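Local coordinates for protein alpha-fucosidase GH29 (Fusarium graminearum, PDB 4PSR) that hydrolyses alpha-L-fucosides as a family GH29 glycoside hydrolase, probably releasing fucose from the glycans of glycoproteins, at residues I222-F227 with Q301-I306; W287-P292 with S309-T314; E449-G452 with D457-K460; I495-P500 with A505-A510; T513-A518 with P536-S541. All coordinates share one frame; numbering follows the deposited sequence.

Interaction 1 of 5, residues I222-F227 with Q301-I306. With FUL (beta-L-fucopyranose), chain M.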
# COMPACT_ATOMS: atom_id res chain seq x y z
N ILE A 222 -8.84 9.16 -1.66
CA ILE A 222 -7.46 9.01 -1.23
C ILE A 222 -6.58 9.84 -2.12
O ILE A 222 -6.70 9.79 -3.35
CB ILE A 222 -6.95 7.54 -1.34
CG1 ILE A 222 -7.82 6.55 -0.54
CG2 ILE A 222 -5.47 7.45 -0.90
CD1 ILE A 222 -7.72 5.09 -1.04
N ILE A 223 -5.71 10.67 -1.53
CA ILE A 223 -4.63 11.32 -2.28
C ILE A 223 -3.31 10.69 -1.86
O ILE A 223 -2.88 10.83 -0.69
CB ILE A 223 -4.59 12.85 -2.10
CG1 ILE A 223 -5.90 13.47 -2.61
CG2 ILE A 223 -3.39 13.44 -2.84
CD1 ILE A 223 -5.98 14.99 -2.41
N TRP A 224 -2.68 9.99 -2.80
CA TRP A 224 -1.42 9.29 -2.58
C TRP A 224 -0.31 10.24 -3.00
O TRP A 224 -0.39 10.86 -4.07
CB TRP A 224 -1.47 8.04 -3.45
CG TRP A 224 -0.31 7.08 -3.48
CD1 TRP A 224 -0.32 5.80 -2.98
CD2 TRP A 224 0.95 7.24 -4.12
NE1 TRP A 224 0.85 5.16 -3.28
CE2 TRP A 224 1.66 6.02 -3.97
CE3 TRP A 224 1.58 8.30 -4.81
CZ2 TRP A 224 2.96 5.83 -4.45
CZ3 TRP A 224 2.88 8.11 -5.29
CH2 TRP A 224 3.55 6.88 -5.11
N ASN A 225 0.72 10.38 -2.15
CA ASN A 225 1.86 11.26 -2.41
C ASN A 225 3.16 10.51 -2.48
O ASN A 225 3.40 9.60 -1.67
CB ASN A 225 2.03 12.33 -1.32
CG ASN A 225 0.91 13.31 -1.30
OD1 ASN A 225 1.00 14.38 -1.96
ND2 ASN A 225 -0.14 13.03 -0.52
N ASP A 226 4.04 10.91 -3.39
CA ASP A 226 5.38 10.36 -3.45
C ASP A 226 6.35 11.19 -2.60
O ASP A 226 5.96 12.16 -1.98
CB ASP A 226 5.86 10.28 -4.92
CG ASP A 226 6.79 9.12 -5.18
OD1 ASP A 226 7.32 8.54 -4.19
OD2 ASP A 226 7.00 8.78 -6.35
N PHE A 227 7.60 10.76 -2.60
CA PHE A 227 8.67 11.30 -1.75
C PHE A 227 9.06 12.72 -2.14
O PHE A 227 8.53 13.29 -3.09
CB PHE A 227 9.90 10.37 -1.79
CG PHE A 227 10.77 10.55 -3.00
CD1 PHE A 227 11.98 11.21 -2.90
CD2 PHE A 227 10.39 10.07 -4.24
CE1 PHE A 227 12.80 11.39 -4.02
CE2 PHE A 227 11.22 10.25 -5.35
CZ PHE A 227 12.43 10.91 -5.24
N GLN A 301 -0.08 1.17 4.36
CA GLN A 301 -0.27 0.52 3.07
C GLN A 301 1.05 0.38 2.36
O GLN A 301 2.07 0.89 2.86
CB GLN A 301 -1.32 1.23 2.18
CG GLN A 301 -0.88 2.57 1.58
CD GLN A 301 -1.59 2.86 0.28
OE1 GLN A 301 -2.82 3.09 0.27
NE2 GLN A 301 -0.86 2.77 -0.82
N THR A 302 1.04 -0.31 1.24
CA THR A 302 2.21 -0.46 0.39
C THR A 302 1.73 -0.53 -1.05
O THR A 302 0.56 -0.84 -1.32
CB THR A 302 3.07 -1.64 0.83
OG1 THR A 302 4.28 -1.69 0.07
CG2 THR A 302 2.34 -2.94 0.61
N ASP A 303 2.63 -0.27 -1.98
CA ASP A 303 2.33 -0.39 -3.42
C ASP A 303 3.08 -1.57 -4.03
O ASP A 303 4.22 -1.86 -3.64
CB ASP A 303 2.72 0.88 -4.18
CG ASP A 303 2.38 2.11 -3.42
OD1 ASP A 303 1.19 2.33 -3.14
OD2 ASP A 303 3.34 2.85 -3.06
N ASP A 304 2.48 -2.26 -4.99
CA ASP A 304 3.15 -3.33 -5.71
C ASP A 304 2.82 -3.18 -7.19
O ASP A 304 2.13 -2.24 -7.56
CB ASP A 304 2.71 -4.70 -5.20
CG ASP A 304 3.87 -5.69 -5.16
OD1 ASP A 304 4.60 -5.81 -6.18
OD2 ASP A 304 4.05 -6.34 -4.11
N ALA A 305 3.30 -4.09 -8.03
CA ALA A 305 3.11 -3.96 -9.47
C ALA A 305 3.12 -5.32 -10.13
O ALA A 305 3.81 -6.22 -9.65
CB ALA A 305 4.21 -3.08 -10.04
N ILE A 306 2.32 -5.51 -11.17
CA ILE A 306 2.36 -6.75 -11.92
C ILE A 306 3.74 -6.86 -12.63
O ILE A 306 4.18 -7.92 -12.88
CB ILE A 306 1.13 -6.91 -12.91
CG1 ILE A 306 -0.19 -6.79 -12.14
CG2 ILE A 306 1.19 -8.24 -13.63
CD1 ILE A 306 -1.42 -6.81 -13.05
C1 FUL M . 8.69 5.96 -6.58
C2 FUL M . 8.73 6.69 -7.91
O2 FUL M . 9.98 7.36 -8.12
C3 FUL M . 8.50 5.65 -8.96
O3 FUL M . 8.60 6.25 -10.23
C4 FUL M . 7.12 5.07 -8.73
O4 FUL M . 6.14 6.08 -8.93
C5 FUL M . 7.05 4.50 -7.32
C6 FUL M . 5.68 3.97 -6.97
O5 FUL M . 7.40 5.46 -6.33
O1 FUL M . 8.99 6.88 -5.56
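Trp-224 NE1 donates its hydrogen to Asp-303 OD1 at 2.9 Å, the polar bond that spans the two strands. The N-H points almost straight at the oxygen (160°), and the acceptor stays near the plane of the indole. The carboxylate, however, is met from above its own plane, and the two flat groups are turned 53° against each other. Its second oxygen lies along the same rim of the indole, with Asp-303 OD2 3.3 Å from Trp-224 CZ2. Trp-224 has CG opposite the backbone N (chi1 180°), which sends the ring across the barrel interior. Further along the edge, Gln-301 NE2 approaches Trp-224 CD1 at 3.8 Å; its amide is fixed by Tyr-24 through OE1 and by Asp-286 through NE2. Trp-224 CH2 is 4.1 Å from C6 of the fucose, so the indole borders the sugar at van der Waals distance.

Beyond the strand end, three groups grip Asp-226 OD1: the backbone N of Phe-227 at 2.7 Å, the anomeric hydroxyl O1 of the fucose at 2.7 Å, and the ammonium of Lys-272. His-171 holds the other oxygen, so the carboxylate is pinned beside the anomeric centre.

Strands 222-225 and 300-305 are the fourth and seventh of the eight-stranded parallel TIM barrel, and they meet only through side chains across its interior. Leu-340 of strand 337-343 and Thr-270 of strand 268-272 pack around Trp-224, while helix 200-218 covers strand 222-225 at Ile-223 and Asn-225.

Interaction 2 of 5, residues W287-P292 with S309-T314. With FUL (beta-L-fucopyranose), chain M.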
# COMPACT_ATOMS: atom_id res chain seq x y z
N TRP A 287 4.63 2.02 2.63
CA TRP A 287 5.91 1.33 2.66
C TRP A 287 6.42 0.99 1.30
O TRP A 287 5.64 0.78 0.36
CB TRP A 287 5.75 0.03 3.45
CG TRP A 287 5.79 0.25 4.92
CD1 TRP A 287 4.86 0.90 5.67
CD2 TRP A 287 6.81 -0.16 5.83
NE1 TRP A 287 5.24 0.91 6.99
CE2 TRP A 287 6.44 0.27 7.11
CE3 TRP A 287 8.01 -0.86 5.68
CZ2 TRP A 287 7.22 0.03 8.25
CZ3 TRP A 287 8.80 -1.08 6.80
CH2 TRP A 287 8.39 -0.66 8.06
N GLU A 288 7.75 0.86 1.22
CA GLU A 288 8.43 0.44 -0.00
C GLU A 288 7.91 -0.92 -0.46
O GLU A 288 7.44 -1.71 0.33
CB GLU A 288 9.94 0.36 0.25
CG GLU A 288 10.35 -0.69 1.27
CD GLU A 288 11.71 -0.40 1.89
OE1 GLU A 288 12.60 0.10 1.17
OE2 GLU A 288 11.88 -0.66 3.10
N ARG A 289 8.07 -1.20 -1.75
CA ARG A 289 7.56 -2.44 -2.33
C ARG A 289 8.00 -3.70 -1.55
O ARG A 289 9.16 -3.84 -1.17
CB ARG A 289 8.00 -2.52 -3.79
CG ARG A 289 7.25 -3.54 -4.60
CD ARG A 289 7.73 -3.45 -6.01
NE ARG A 289 7.11 -4.45 -6.85
CZ ARG A 289 7.32 -4.53 -8.15
NH1 ARG A 289 8.14 -3.66 -8.73
NH2 ARG A 289 6.71 -5.47 -8.87
N GLY A 290 7.05 -4.59 -1.31
CA GLY A 290 7.29 -5.74 -0.45
C GLY A 290 6.67 -5.54 0.92
O GLY A 290 6.31 -6.52 1.58
N GLY A 291 6.57 -4.28 1.35
CA GLY A 291 6.08 -3.95 2.68
C GLY A 291 7.02 -4.31 3.83
O GLY A 291 8.14 -4.76 3.60
N PRO A 292 6.55 -4.17 5.06
CA PRO A 292 7.36 -4.50 6.25
C PRO A 292 7.53 -6.01 6.44
O PRO A 292 6.70 -6.81 6.01
CB PRO A 292 6.53 -3.91 7.39
CG PRO A 292 5.10 -4.04 6.89
CD PRO A 292 5.19 -3.72 5.44
N SER A 309 9.36 -5.50 -14.42
CA SER A 309 10.33 -4.56 -14.96
C SER A 309 10.13 -3.22 -14.15
O SER A 309 10.39 -3.21 -12.96
CB SER A 309 10.16 -4.53 -16.49
OG SER A 309 10.32 -5.86 -17.08
N SER A 310 9.72 -2.14 -14.81
CA SER A 310 9.22 -0.82 -14.36
C SER A 310 7.73 -0.64 -13.97
O SER A 310 6.97 -1.58 -14.09
CB SER A 310 9.64 0.13 -15.49
OG SER A 310 8.63 0.87 -16.08
N TRP A 311 7.34 0.54 -13.47
CA TRP A 311 5.92 0.85 -13.14
C TRP A 311 5.11 1.18 -14.41
O TRP A 311 3.88 1.06 -14.42
CB TRP A 311 5.79 1.99 -12.10
CG TRP A 311 6.47 1.68 -10.81
CD1 TRP A 311 7.80 1.82 -10.55
CD2 TRP A 311 5.88 1.16 -9.61
NE1 TRP A 311 8.07 1.43 -9.28
CE2 TRP A 311 6.91 1.02 -8.67
CE3 TRP A 311 4.57 0.82 -9.23
CZ2 TRP A 311 6.69 0.54 -7.38
CZ3 TRP A 311 4.34 0.36 -7.94
CH2 TRP A 311 5.40 0.21 -7.04
N SER A 312 5.79 1.59 -15.47
CA SER A 312 5.14 2.00 -16.72
C SER A 312 5.53 1.03 -17.84
O SER A 312 6.59 0.42 -17.82
CB SER A 312 5.57 3.43 -17.01
OG SER A 312 5.09 3.91 -18.26
N TYR A 313 4.64 0.84 -18.81
CA TYR A 313 4.87 -0.11 -19.89
C TYR A 313 6.13 0.19 -20.66
O TYR A 313 6.36 1.31 -21.08
CB TYR A 313 3.66 -0.11 -20.86
CG TYR A 313 3.86 -1.11 -21.97
CD1 TYR A 313 3.52 -2.44 -21.78
CD2 TYR A 313 4.41 -0.74 -23.19
CE1 TYR A 313 3.75 -3.39 -22.76
CE2 TYR A 313 4.63 -1.70 -24.17
CZ TYR A 313 4.28 -3.02 -23.92
OH TYR A 313 4.48 -3.99 -24.88
N THR A 314 6.91 -0.86 -20.90
CA THR A 314 8.07 -0.76 -21.79
C THR A 314 8.06 -1.96 -22.74
O THR A 314 7.57 -3.04 -22.41
CB THR A 314 9.39 -0.74 -20.97
OG1 THR A 314 9.52 -1.95 -20.20
CG2 THR A 314 9.44 0.45 -20.02
C1 FUL M . 8.69 5.96 -6.58
C2 FUL M . 8.73 6.69 -7.91
O2 FUL M . 9.98 7.36 -8.12
C3 FUL M . 8.50 5.65 -8.96
O3 FUL M . 8.60 6.25 -10.23
C4 FUL M . 7.12 5.07 -8.73
O4 FUL M . 6.14 6.08 -8.93
C5 FUL M . 7.05 4.50 -7.32
C6 FUL M . 5.68 3.97 -6.97
O5 FUL M . 7.40 5.46 -6.33
O1 FUL M . 8.99 6.88 -5.56
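Arg-289 passes Trp-311 on the side of the ring plane away from the fucose. From CB the chain runs fully extended, with CG turned well away from the backbone N (chi1 -164°) and every later torsion close to 180°. CD makes the closest approach to the ring, 4.3 Å from Trp-311 CZ2 and oblique to it. NE then turns to Asp-304 OD1 in a salt bridge, and NH2 bonds to the backbone O of Ser-307. CZ ends 5.5 Å from the centroid of the six-membered ring of Trp-311 and 22° off its normal, a long cation-pi contact that can add at most a weak attraction.

The arginine starts from a type II beta turn, Glu-288 to Gly-291, closed by Gly-291 N to Glu-288 O at 2.9 Å. Gly-290 takes the third place of the turn with a positive phi, a backbone shape that glycine adopts readily. On the other loop, Ser-310 OG donates to Ser-312 O at 2.7 Å, bracing the chain on both sides of Trp-311, whose own N bonds to Glu-46.

Over its second face the indole carries the sugar: the methyl C6 lies 3.6 Å from Trp-311 CZ2, C4 sits over the pyrrole part, and C5 is near its rim, 3.7 Å from Trp-311 CE2. This is the apolar side of fucose laid on an aromatic platform, consistent with CH-pi contacts. The tryptophan thus recognises the sugar by its hydrocarbon surface, while the guanidinium of Arg-289 is paired with Asp-304 and the backbone of Ser-307, and the arginine meets the ring through CD.

Interaction 3 of 5, residues E449-G452 with D457-K460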
# COMPACT_ATOMS: atom_id res chain seq x y z
N GLU A 449 -13.93 -24.98 9.55
CA GLU A 449 -14.57 -25.16 8.25
C GLU A 449 -13.61 -24.72 7.15
O GLU A 449 -12.86 -23.75 7.32
CB GLU A 449 -15.82 -24.30 8.14
CG GLU A 449 -16.85 -24.54 9.25
CD GLU A 449 -17.96 -23.51 9.20
OE1 GLU A 449 -17.72 -22.33 9.54
OE2 GLU A 449 -19.08 -23.89 8.81
N LEU A 450 -13.63 -25.43 6.05
CA LEU A 450 -12.93 -25.03 4.83
C LEU A 450 -13.85 -24.27 3.90
O LEU A 450 -14.94 -24.75 3.55
CB LEU A 450 -12.39 -26.26 4.09
CG LEU A 450 -11.42 -26.00 2.93
CD1 LEU A 450 -10.11 -25.39 3.43
CD2 LEU A 450 -11.11 -27.28 2.16
N LEU A 451 -13.45 -23.08 3.46
CA LEU A 451 -14.25 -22.32 2.53
C LEU A 451 -14.26 -23.05 1.19
O LEU A 451 -13.23 -23.54 0.73
CB LEU A 451 -13.70 -20.90 2.37
CG LEU A 451 -14.26 -19.89 3.36
CD1 LEU A 451 -13.86 -20.24 4.76
CD2 LEU A 451 -13.80 -18.50 2.98
N GLY A 452 -15.45 -23.16 0.61
CA GLY A 452 -15.66 -23.99 -0.57
C GLY A 452 -15.58 -23.29 -1.90
O GLY A 452 -14.91 -22.27 -2.04
N ASP A 457 -20.14 -21.15 0.81
CA ASP A 457 -20.01 -22.60 0.97
C ASP A 457 -18.97 -22.90 2.00
O ASP A 457 -17.87 -22.33 1.96
CB ASP A 457 -19.52 -23.26 -0.32
CG ASP A 457 -20.53 -23.25 -1.43
OD1 ASP A 457 -21.72 -22.87 -1.26
OD2 ASP A 457 -20.08 -23.66 -2.54
N TYR A 458 -19.30 -23.80 2.92
CA TYR A 458 -18.39 -24.26 3.96
C TYR A 458 -18.43 -25.76 4.05
O TYR A 458 -19.50 -26.36 4.14
CB TYR A 458 -18.74 -23.70 5.31
CG TYR A 458 -18.80 -22.21 5.30
CD1 TYR A 458 -17.63 -21.44 5.32
CD2 TYR A 458 -20.01 -21.55 5.27
CE1 TYR A 458 -17.70 -20.07 5.32
CE2 TYR A 458 -20.08 -20.18 5.27
CZ TYR A 458 -18.91 -19.45 5.29
OH TYR A 458 -19.01 -18.08 5.30
N VAL A 459 -17.25 -26.37 4.04
CA VAL A 459 -17.12 -27.81 4.15
C VAL A 459 -16.50 -28.07 5.52
O VAL A 459 -15.40 -27.63 5.79
CB VAL A 459 -16.27 -28.38 3.01
CG1 VAL A 459 -16.14 -29.90 3.14
CG2 VAL A 459 -16.88 -28.02 1.66
N LYS A 460 -17.24 -28.73 6.41
CA LYS A 460 -16.75 -29.01 7.75
C LYS A 460 -15.47 -29.84 7.75
O LYS A 460 -15.30 -30.74 6.94
CB LYS A 460 -17.84 -29.71 8.60
CG LYS A 460 -17.35 -30.13 9.98
CD LYS A 460 -18.47 -30.62 10.88
CE LYS A 460 -17.92 -31.30 12.13
NZ LYS A 460 -18.98 -31.70 13.11
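The ring of Tyr-458 meets Leu-451 at its edge, with Leu-451 CD1 near the ring plane and 3.9 Å from Tyr-458 CE1; the two side chains run alongside each other and point the same way. Toward the base of the same ring comes the carboxylate of Glu-449, its plane only 19° from that of the ring. Glu-449 OE2 stops 3.5 Å from Tyr-458 CB, a van der Waals contact reached because CG lies opposite the carbonyl carbon (chi1 -56°) and the chain then extends. At its tip, Tyr-458 OH is hydrogen-bonded to Glu-371.

These side chains share one face of a beta hairpin made of strands 445-451 and 458-460. Strand 458-460 is an edge strand of an antiparallel sheet in the C-terminal domain, and 445-451 continues the sheet to strand 485-491. Leu-450 and Val-459 form the hydrogen-bonded pair, with Leu-450 N to Val-459 O at 2.8 Å and Val-459 N to Leu-450 O at 2.9 Å. Their side chains occupy the other face, where both touch Pro-476. Toward the turn, Gly-452 N bonds to Asp-457 O at 2.9 Å, and Gly-452 O accepts from Arg-368.

Interaction 4 of 5, residues I495-P500 with A505-A510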
# COMPACT_ATOMS: atom_id res chain seq x y z
N ILE A 495 -11.26 -15.16 20.30
CA ILE A 495 -10.09 -15.94 19.95
C ILE A 495 -9.09 -15.95 21.11
O ILE A 495 -8.79 -14.90 21.69
CB ILE A 495 -9.39 -15.35 18.68
CG1 ILE A 495 -10.36 -15.30 17.51
CG2 ILE A 495 -8.16 -16.16 18.31
CD1 ILE A 495 -9.95 -14.29 16.38
N PRO A 496 -8.53 -17.12 21.44
CA PRO A 496 -7.51 -17.19 22.50
C PRO A 496 -6.26 -16.37 22.18
O PRO A 496 -5.92 -16.18 21.00
CB PRO A 496 -7.14 -18.68 22.53
CG PRO A 496 -8.26 -19.38 21.92
CD PRO A 496 -8.89 -18.45 20.93
N VAL A 497 -5.58 -15.89 23.23
CA VAL A 497 -4.36 -15.11 23.07
C VAL A 497 -3.15 -16.03 23.12
O VAL A 497 -2.81 -16.60 24.17
CB VAL A 497 -4.23 -14.04 24.15
CG1 VAL A 497 -2.95 -13.21 23.96
CG2 VAL A 497 -5.47 -13.14 24.11
N PRO A 498 -2.48 -16.21 21.98
CA PRO A 498 -1.35 -17.13 21.98
C PRO A 498 -0.13 -16.57 22.71
O PRO A 498 0.10 -15.35 22.81
CB PRO A 498 -1.06 -17.29 20.49
CG PRO A 498 -1.48 -15.97 19.90
CD PRO A 498 -2.68 -15.56 20.66
N GLN A 499 0.68 -17.50 23.23
CA GLN A 499 1.98 -17.16 23.76
C GLN A 499 3.05 -17.42 22.70
O GLN A 499 3.30 -18.55 22.33
CB GLN A 499 2.27 -18.00 25.01
CG GLN A 499 3.49 -17.54 25.78
CD GLN A 499 3.29 -16.18 26.43
OE1 GLN A 499 2.18 -15.82 26.81
NE2 GLN A 499 4.36 -15.42 26.54
N PRO A 500 3.71 -16.36 22.19
CA PRO A 500 4.76 -16.59 21.19
C PRO A 500 5.90 -17.43 21.75
O PRO A 500 6.17 -17.34 22.96
CB PRO A 500 5.26 -15.17 20.88
CG PRO A 500 4.09 -14.29 21.21
CD PRO A 500 3.47 -14.93 22.43
N ALA A 505 2.92 -11.79 26.16
CA ALA A 505 1.51 -11.49 25.99
C ALA A 505 1.07 -10.62 27.16
O ALA A 505 1.43 -10.92 28.32
CB ALA A 505 0.66 -12.78 25.90
N VAL A 506 0.31 -9.56 26.87
CA VAL A 506 -0.19 -8.67 27.91
C VAL A 506 -1.69 -8.83 28.06
O VAL A 506 -2.37 -9.12 27.09
CB VAL A 506 0.17 -7.19 27.64
CG1 VAL A 506 1.68 -6.98 27.82
CG2 VAL A 506 -0.26 -6.75 26.23
N PHE A 507 -2.19 -8.68 29.29
CA PHE A 507 -3.59 -8.97 29.64
C PHE A 507 -4.21 -7.87 30.49
O PHE A 507 -3.53 -7.15 31.23
CB PHE A 507 -3.65 -10.30 30.41
CG PHE A 507 -3.25 -11.47 29.59
CD1 PHE A 507 -1.93 -11.90 29.59
CD2 PHE A 507 -4.17 -12.13 28.78
CE1 PHE A 507 -1.52 -12.96 28.83
CE2 PHE A 507 -3.76 -13.22 28.01
CZ PHE A 507 -2.43 -13.62 28.03
N SER A 508 -5.53 -7.75 30.40
CA SER A 508 -6.28 -6.71 31.10
C SER A 508 -6.67 -7.11 32.52
O SER A 508 -7.10 -6.26 33.30
CB SER A 508 -7.54 -6.34 30.31
OG SER A 508 -8.46 -7.43 30.28
N LYS A 509 -6.52 -8.38 32.86
CA LYS A 509 -6.71 -8.84 34.24
C LYS A 509 -5.40 -9.29 34.84
O LYS A 509 -4.46 -9.62 34.12
CB LYS A 509 -7.74 -9.95 34.31
CG LYS A 509 -9.10 -9.46 33.91
CD LYS A 509 -10.17 -10.53 34.07
CE LYS A 509 -11.44 -10.13 33.33
NZ LYS A 509 -11.79 -8.69 33.54
N ALA A 510 -5.36 -9.32 36.17
CA ALA A 510 -4.11 -9.50 36.92
C ALA A 510 -3.53 -10.91 36.86
O ALA A 510 -2.38 -11.12 37.25
CB ALA A 510 -4.32 -9.08 38.37
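With CG1 of Val-497 opposite the backbone N (chi1 -179°), the branched side chain faces Phe-507 and Ala-505 together. Phe-507 answers from the opposite direction, its CE2 coming 4.0 Å from Val-497 CB. The approach to the ring is oblique. Val-497 CG1 fills the angle between the two partners, 4.1 Å from Ala-505 CB and also 4.1 Å from Phe-507 CZ. Gln-499 folds back at chi2 (68°), which lays its amide beside the start of the strand: Gln-499 OE1 touches Ala-505 CB at 3.5 Å. The methyl of Ala-505 is closed in further by the backbone O of Pro-498, 4.1 Å away.

The contact joins the proline-rich linker 495-500, which follows strand 485-491, to strand 504-507 of the next antiparallel sheet. Phe-507 also leans on Ser-541 and Arg-543 of strand 541-544, and Pro-498 packs against Ala-518 of strand 516-519.

No hydrogen bond passes between the two segments. Gln-499 spends NE2 on Arg-543 O and Ser-545 OG instead, so the linker is held to strand 504-507 by van der Waals contact, mostly between apolar side chains, while the amide of Gln-499 bonds to the neighbouring strand and the loop after it.

Interaction 5 of 5, residues T513-A518 with P536-S541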
# COMPACT_ATOMS: atom_id res chain seq x y z
N THR A 513 -5.37 -13.39 32.33
CA THR A 513 -6.64 -13.63 31.66
C THR A 513 -7.26 -12.30 31.26
O THR A 513 -6.68 -11.24 31.52
CB THR A 513 -7.64 -14.44 32.54
OG1 THR A 513 -8.13 -13.62 33.60
CG2 THR A 513 -6.98 -15.69 33.11
N GLY A 514 -8.42 -12.36 30.63
CA GLY A 514 -9.10 -11.18 30.13
C GLY A 514 -8.69 -10.90 28.70
O GLY A 514 -8.18 -11.78 28.00
N LYS A 515 -8.91 -9.66 28.27
CA LYS A 515 -8.47 -9.19 26.96
C LYS A 515 -6.96 -9.28 26.92
O LYS A 515 -6.31 -8.99 27.91
CB LYS A 515 -8.90 -7.74 26.74
CG LYS A 515 -10.36 -7.48 27.06
CD LYS A 515 -10.78 -6.08 26.62
CE LYS A 515 -10.15 -4.98 27.47
NZ LYS A 515 -10.53 -3.63 26.96
N GLY A 516 -6.39 -9.67 25.78
CA GLY A 516 -4.95 -9.73 25.67
C GLY A 516 -4.41 -9.47 24.29
O GLY A 516 -5.15 -9.54 23.30
N VAL A 517 -3.11 -9.22 24.24
CA VAL A 517 -2.38 -8.96 23.01
C VAL A 517 -1.09 -9.75 23.07
O VAL A 517 -0.31 -9.62 24.03
CB VAL A 517 -2.06 -7.46 22.83
CG1 VAL A 517 -1.23 -7.22 21.57
CG2 VAL A 517 -3.35 -6.65 22.78
N ALA A 518 -0.84 -10.58 22.05
CA ALA A 518 0.45 -11.25 21.89
C ALA A 518 1.47 -10.31 21.22
O ALA A 518 1.09 -9.50 20.34
CB ALA A 518 0.29 -12.51 21.09
N PRO A 536 -2.44 0.72 27.01
CA PRO A 536 -1.42 0.21 27.93
C PRO A 536 -1.75 0.51 29.40
O PRO A 536 -1.36 -0.25 30.28
CB PRO A 536 -0.13 0.90 27.45
CG PRO A 536 -0.57 2.05 26.60
CD PRO A 536 -1.89 1.66 26.02
N GLU A 537 -2.48 1.60 29.65
CA GLU A 537 -2.95 1.91 31.00
C GLU A 537 -3.82 0.80 31.59
O GLU A 537 -3.98 0.73 32.82
CB GLU A 537 -3.74 3.23 31.00
CG GLU A 537 -5.19 3.10 30.55
CD GLU A 537 -5.71 4.30 29.79
OE1 GLU A 537 -6.87 4.71 30.05
OE2 GLU A 537 -4.99 4.83 28.92
N GLU A 538 -4.39 -0.06 30.74
CA GLU A 538 -5.29 -1.14 31.17
C GLU A 538 -4.59 -2.49 31.34
O GLU A 538 -5.23 -3.48 31.71
CB GLU A 538 -6.46 -1.30 30.20
CG GLU A 538 -7.39 -0.09 30.20
CD GLU A 538 -8.60 -0.27 29.30
OE1 GLU A 538 -9.00 -1.42 29.04
OE2 GLU A 538 -9.15 0.76 28.86
N ILE A 539 -3.29 -2.54 31.08
CA ILE A 539 -2.53 -3.76 31.28
C ILE A 539 -2.37 -4.04 32.77
O ILE A 539 -1.92 -3.17 33.52
CB ILE A 539 -1.14 -3.68 30.61
CG1 ILE A 539 -1.31 -3.50 29.08
CG2 ILE A 539 -0.33 -4.92 30.93
CD1 ILE A 539 0.00 -3.17 28.40
N ARG A 540 -2.72 -5.25 33.19
CA ARG A 540 -2.61 -5.65 34.59
C ARG A 540 -1.75 -6.90 34.81
O ARG A 540 -1.46 -7.27 35.95
CB ARG A 540 -4.00 -5.86 35.21
CG ARG A 540 -4.83 -4.57 35.38
CD ARG A 540 -4.25 -3.62 36.42
NE ARG A 540 -3.33 -4.31 37.32
CZ ARG A 540 -3.69 -4.98 38.41
NH1 ARG A 540 -2.76 -5.59 39.13
NH2 ARG A 540 -4.97 -5.05 38.77
N SER A 541 -1.35 -7.56 33.73
CA SER A 541 -0.41 -8.66 33.84
C SER A 541 0.28 -8.90 32.48
O SER A 541 -0.21 -8.45 31.44
CB SER A 541 -1.07 -9.95 34.37
OG SER A 541 -2.09 -10.45 33.52
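One ionic contact joins the segments: Lys-515 NZ and Glu-538 OE1 form a salt bridge at 3.4 Å, whose hydrogen bond is weak at that length. Lys-515 bends at chi3 (-70°) to bring the ammonium across, and Glu-538 meets it with an extended chain. The nearest carbon, Lys-515 CE, is 4.1 Å from Glu-538 OE1. The pair lies at the surface, and its length makes it a loose one.

Backbone bonds shape both partners. Ile-539 N bonds to Pro-536 O at 3.1 Å, closing the short 3-10 segment 536-538 that presents Glu-538. Lys-515 is set by backbone bonding to Ser-508. Two residues after Glu-538, Arg-540 begins a classic beta bulge in which it and Ser-541 together face Phe-507.

Apolar contacts run through a third element. Strand 504-507 lies between strands 516-519 and 541-544 in the antiparallel sheet, and its Val-506 receives Val-517 from one segment and Ile-539 from the other. Leu-534 also touches both of these side chains, while helix 526-532 packs on Val-517 through Ala-532 and covers Pro-536.

Interactions 1 and 2 meet at the fucose: Asp-226 and Phe-227, just past strand 222-225, and Trp-311, from the loop segment 309-314, all touch the sugar, and the centres of the two contacts are 9 Å apart. They are also stitched directly, by Gln-301 O to Trp-287 N and Thr-302 OG1 to Trp-287 O, each 2.8 Å. Interactions 4 and 5 form a second cluster, 7 Å between centres, sharing the sheet of strands 504-507 and 516-519; Phe-507 O to Arg-540 N (2.8 Å) and Lys-509 O to Ser-541 OG (2.6 Å) link them. Interaction 3 stands apart in the preceding sheet, its centre 29 Å from that of interaction 4. All three lie about 35 Å or more, centre to centre, from interactions 1 and 2.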